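Local coordinates for protein beta-1,4-mannanase (Aplysia kurodai, PDB 3VUP) that hydrolyses the beta-1,4-linked mannose backbone of mannan, probably as a digestive-fluid enzyme of the sea hare, at residues T70-D75 / P82-T87; A210-T213 / L219-M222. All coordinates share one frame; numbering follows the deposited sequence.

How the contacts relate
Contact 1 (70-75 / 82-87) and contact 2 (210-213 / 219-222) follow one another along the chain, the first closing before the second opens, with about 22 Å between contact centres and about 13 Å between nearest atoms, so they do not touch. Both belong to one TIM barrel. Contact 1 lies in the excursion that joins barrel strand 58-65 to helix 88-101, far from the middle of the chain; contact 2 lies deeper, where helix 197-214 packs on barrel strand 220-224. Helix 130-147 borders both, taking P71 of contact 1 and A210 and I211 of contact 2. Contact 1 thus belongs to a peripheral strand-to-helix connection with a small hairpin, contact 2 to the barrel wall.

Contact 1: residues T70-D75 / P82-T87; sequences TPAFND and PDKQGT
P71 and A72 run alongside P82 and D83, with CA atoms 4.6 Å apart in the pairs P71-P82 and A72-D83, yet no hydrogen bond links the two segments. The focus is the carbonyl oxygen of P82. The T70-P71 peptide bond is cis, and both residues meet P82 O: P71 CA approaches it at 3.4 Å in a nearly straight CA-H...O contact, 161° at the hydrogen, and T70 closes over it with CB and CG2. P82 O is buried with no hydrogen-bond partner in the model; the C-H groups of P71 and T70 surround it on this side. T70 CG2 also meets D83 CB at 3.9 Å, while the T70 hydroxyl is hydrogen-bonded to H64. Further along, A72 CB lies 3.6 Å from D83 O. K84 CG, in the conformer given, lies 4.0 Å from A72 CB.

D83 turns its carboxylate away from 70-75 and into its own loop. D83 CG sits between the backbone N and carbonyl carbon (chi1 72°), which lets D83 OD2 accept from G86 N at 2.8 Å, 33° out of the carboxylate plane, in an Asx motif. D83 OD1 takes T87 N on its syn lone pair at 2.9 Å, and also receives the N-H groups of D34 and M88. All this lies in the TIM-barrel loop between strand 58-65 and helix 88-101: A72 pairs with strand 79-81 in a small antiparallel hairpin, P82 leans on M88 and L89 of helix 88-101, and P71 packs against Y136 and A140 of helix 130-147.

Contact 2: residues A210-T213 / L219-M222; sequences AIKT and LVTM
V220 CG2 is the methyl on which this contact turns: I211 CG2 meets it at 3.8 Å. K212 CE comes up to the same V220 CG2 at 3.9 Å. The CB of V220 points toward the helix, and its chi1 of -176° sets CG1 anti to the backbone N and CG2 beside that N, where both helix residues meet it. I211 and K212 are consecutive, and both start out toward the strand; the valine methyl therefore sits against an apolar branch of one and the aliphatic chain of the other. No hydrogen bond crosses between the segments. The K212 chain is extended until it bends at chi3 (-78°), a turn that lays CE against V220 and carries the ammonium past it.

This is helix-on-strand packing of a TIM barrel: helix 197-214 leads through a short connection into strand 220-224, one of eight parallel strands in the closed sheet, and V220 faces outward from the barrel to the helix.

The buried ammonium of K212 is held by a salt bridge to D257 OD2 and a hydrogen bond to the carbonyl oxygen of V255. D257 OD2 also accepts from V220 N, so one carboxylate oxygen grips the lysine end and the strand backbone together; the nearby positive charge would probably favour its ionised form. I211 reaches on to W157 and L159 of the adjacent strand 157-161 and to L141 and V145 of helix 130-147, and V220 also touches L159.

Contact 1: residues T70-D75 / P82-T87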
loop_
_atom_site.group_PDB
_atom_site.type_symbol
_atom_site.label_atom_id
_atom_site.label_comp_id
_atom_site.label_asym_id
_atom_site.label_seq_id
_atom_site.Cartn_x
_atom_site.Cartn_y
_atom_site.Cartn_z
ATOM N N THR A 70 6.398 -13.693 8.951
ATOM C CA THR A 70 5.012 -13.605 9.406
ATOM C C THR A 70 4.090 -13.632 8.197
ATOM O O THR A 70 4.502 -13.282 7.101
ATOM C CB THR A 70 4.708 -12.344 10.251
ATOM O OG1 THR A 70 4.852 -11.169 9.442
ATOM C CG2 THR A 70 5.582 -12.266 11.500
ATOM N N PRO A 71 2.845 -14.085 8.375
ATOM C CA PRO A 71 2.335 -14.782 9.560
ATOM C C PRO A 71 2.998 -16.157 9.673
ATOM O O PRO A 71 3.819 -16.513 8.825
ATOM C CB PRO A 71 0.848 -14.932 9.241
ATOM C CG PRO A 71 0.832 -15.094 7.756
ATOM C CD PRO A 71 1.884 -14.135 7.259
ATOM N N ALA A 72 2.670 -16.904 10.722
ATOM C CA ALA A 72 3.196 -18.252 10.881
ATOM C C ALA A 72 2.354 -19.240 10.082
ATOM O O ALA A 72 1.122 -19.232 10.179
ATOM C CB ALA A 72 3.210 -18.632 12.347
ATOM N N PHE A 73 3.022 -20.091 9.304
ATOM C CA PHE A 73 2.353 -21.109 8.497
ATOM C C PHE A 73 2.724 -22.495 8.997
ATOM O O PHE A 73 3.859 -22.715 9.424
ATOM C CB PHE A 73 2.812 -21.034 7.039
ATOM C CG PHE A 73 2.379 -19.800 6.308
ATOM C CD1 PHE A 73 1.270 -19.823 5.477
ATOM C CD2 PHE A 73 3.103 -18.626 6.422
ATOM C CE1 PHE A 73 0.879 -18.692 4.782
ATOM C CE2 PHE A 73 2.724 -17.491 5.725
ATOM C CZ PHE A 73 1.611 -17.521 4.911
ATOM N N ASN A 74 1.790 -23.440 8.920
ATOM C CA ASN A 74 2.162 -24.833 9.110
ATOM C C ASN A 74 2.693 -25.419 7.804
ATOM O O ASN A 74 2.694 -24.747 6.769
ATOM C CB ASN A 74 1.031 -25.674 9.730
ATOM C CG ASN A 74 -0.182 -25.846 8.818
ATOM O OD1 ASN A 74 -0.105 -25.729 7.595
ATOM N ND2 ASN A 74 -1.316 -26.164 9.430
ATOM N N ASP A 75 3.137 -26.667 7.846
ATOM C CA ASP A 75 3.756 -27.276 6.675
ATOM C C ASP A 75 2.789 -27.473 5.511
ATOM O O ASP A 75 3.214 -27.712 4.383
ATOM C CB ASP A 75 4.426 -28.601 7.042
ATOM C CG ASP A 75 5.636 -28.408 7.933
ATOM O OD1 ASP A 75 6.152 -27.271 7.991
ATOM O OD2 ASP A 75 6.073 -29.390 8.567
ATOM N N PRO A 82 -0.237 -15.027 14.173
ATOM C CA PRO A 82 0.464 -13.856 13.633
ATOM C C PRO A 82 1.973 -14.071 13.510
ATOM O O PRO A 82 2.618 -13.480 12.643
ATOM C CB PRO A 82 0.144 -12.751 14.654
ATOM C CG PRO A 82 -1.088 -13.220 15.348
ATOM C CD PRO A 82 -0.957 -14.711 15.420
ATOM N N ASP A 83 2.516 -14.903 14.394
ATOM C CA ASP A 83 3.916 -15.307 14.369
ATOM C C ASP A 83 4.033 -16.569 15.228
ATOM O O ASP A 83 3.016 -17.154 15.616
ATOM C CB ASP A 83 4.865 -14.189 14.855
ATOM C CG ASP A 83 4.802 -13.937 16.363
ATOM O OD1 ASP A 83 5.581 -13.081 16.838
ATOM O OD2 ASP A 83 3.992 -14.574 17.071
ATOM N N LYS A 84 5.261 -16.976 15.539
ATOM C CA LYS A 84 5.481 -18.128 16.415
ATOM C C LYS A 84 5.820 -17.732 17.843
ATOM O O LYS A 84 5.349 -18.349 18.791
ATOM C CB LYS A 84 6.589 -19.022 15.865
ATOM C CG LYS A 84 6.133 -19.920 14.745
ATOM C CD LYS A 84 7.211 -20.898 14.301
ATOM C CE LYS A 84 8.418 -20.176 13.728
ATOM N NZ LYS A 84 9.063 -20.940 12.619
ATOM N N GLN A 85 6.648 -16.707 18.004
ATOM C CA GLN A 85 7.178 -16.390 19.325
ATOM C C GLN A 85 6.297 -15.460 20.145
ATOM O O GLN A 85 6.625 -15.145 21.284
ATOM C CB GLN A 85 8.598 -15.837 19.226
ATOM C CG GLN A 85 9.544 -16.733 18.439
ATOM C CD GLN A 85 9.544 -18.170 18.929
ATOM O OE1 GLN A 85 9.422 -18.434 20.126
ATOM N NE2 GLN A 85 9.678 -19.109 18.000
ATOM N N GLY A 86 5.183 -15.018 19.574
ATOM C CA GLY A 86 4.224 -14.241 20.337
ATOM C C GLY A 86 4.621 -12.793 20.569
ATOM O O GLY A 86 4.255 -12.211 21.589
ATOM N N THR A 87 5.375 -12.207 19.641
ATOM C CA THR A 87 5.690 -10.779 19.748
ATOM C C THR A 87 4.928 -9.903 18.757
ATOM O O THR A 87 4.855 -8.685 18.943
ATOM C CB THR A 87 7.203 -10.471 19.606
ATOM O OG1 THR A 87 7.609 -10.592 18.238
ATOM C CG2 THR A 87 8.034 -11.408 20.460
#

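Contact 2: residues A210-T213 / L219-M222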
loop_
_atom_site.group_PDB
_atom_site.type_symbol
_atom_site.label_atom_id
_atom_site.label_comp_id
_atom_site.label_asym_id
_atom_site.label_seq_id
_atom_site.Cartn_x
_atom_site.Cartn_y
_atom_site.Cartn_z
ATOM N N ALA A 210 -12.541 -8.129 6.244
ATOM C CA ALA A 210 -12.130 -8.545 7.578
ATOM C C ALA A 210 -11.609 -7.361 8.386
ATOM O O ALA A 210 -11.939 -7.207 9.564
ATOM C CB ALA A 210 -11.075 -9.632 7.487
ATOM N N ILE A 211 -10.795 -6.524 7.752
ATOM C CA ILE A 211 -10.260 -5.348 8.426
ATOM C C ILE A 211 -11.379 -4.422 8.900
ATOM O O ILE A 211 -11.412 -4.006 10.057
ATOM C CB ILE A 211 -9.256 -4.597 7.531
ATOM C CG1 ILE A 211 -7.991 -5.439 7.339
ATOM C CG2 ILE A 211 -8.920 -3.220 8.118
ATOM C CD1 ILE A 211 -7.089 -4.934 6.257
ATOM N N LYS A 212 -12.311 -4.116 8.006
ATOM C CA LYS A 212 -13.364 -3.159 8.332
ATOM C C LYS A 212 -14.560 -3.732 9.101
ATOM O O LYS A 212 -15.467 -2.994 9.489
ATOM C CB LYS A 212 -13.762 -2.344 7.110
ATOM C CG LYS A 212 -12.670 -1.341 6.753
ATOM C CD LYS A 212 -13.035 -0.432 5.590
ATOM C CE LYS A 212 -12.881 -1.142 4.256
ATOM N NZ LYS A 212 -13.176 -0.224 3.126
ATOM N N THR A 213 -14.558 -5.040 9.324
ATOM C CA THR A 213 -15.472 -5.651 10.285
ATOM C C THR A 213 -14.858 -5.544 11.680
ATOM O O THR A 213 -15.540 -5.278 12.663
ATOM C CB THR A 213 -15.733 -7.150 9.979
ATOM O OG1 THR A 213 -16.243 -7.303 8.653
ATOM C CG2 THR A 213 -16.741 -7.731 10.957
ATOM N N LEU A 219 -8.961 2.483 7.363
ATOM C CA LEU A 219 -8.955 2.653 5.919
ATOM C C LEU A 219 -8.116 1.570 5.265
ATOM O O LEU A 219 -7.131 1.099 5.848
ATOM C CB LEU A 219 -8.402 4.027 5.540
ATOM C CG LEU A 219 -9.098 5.237 6.177
ATOM C CD1 LEU A 219 -8.419 6.532 5.739
ATOM C CD2 LEU A 219 -10.579 5.260 5.834
ATOM N N VAL A 220 -8.495 1.205 4.042
ATOM C CA VAL A 220 -7.821 0.141 3.313
ATOM C C VAL A 220 -7.499 0.600 1.891
ATOM O O VAL A 220 -8.324 1.249 1.216
ATOM C CB VAL A 220 -8.681 -1.154 3.280
ATOM C CG1 VAL A 220 -7.921 -2.285 2.590
ATOM C CG2 VAL A 220 -9.056 -1.567 4.691
ATOM N N THR A 221 -6.293 0.254 1.444
ATOM C CA THR A 221 -5.843 0.555 0.091
ATOM C C THR A 221 -5.032 -0.641 -0.439
ATOM O O THR A 221 -4.930 -1.680 0.219
ATOM C CB THR A 221 -4.998 1.858 0.068
ATOM O OG1 THR A 221 -4.760 2.276 -1.283
ATOM C CG2 THR A 221 -3.671 1.662 0.770
ATOM N N MET A 222 -4.456 -0.463 -1.624
ATOM C CA MET A 222 -3.596 -1.443 -2.270
ATOM C C MET A 222 -2.782 -0.649 -3.287
ATOM O O MET A 222 -3.316 0.238 -3.957
ATOM C CB MET A 222 -4.447 -2.552 -2.905
ATOM C CG MET A 222 -3.700 -3.542 -3.786
ATOM S SD MET A 222 -3.428 -2.896 -5.460
ATOM C CE MET A 222 -5.117 -2.511 -5.915
#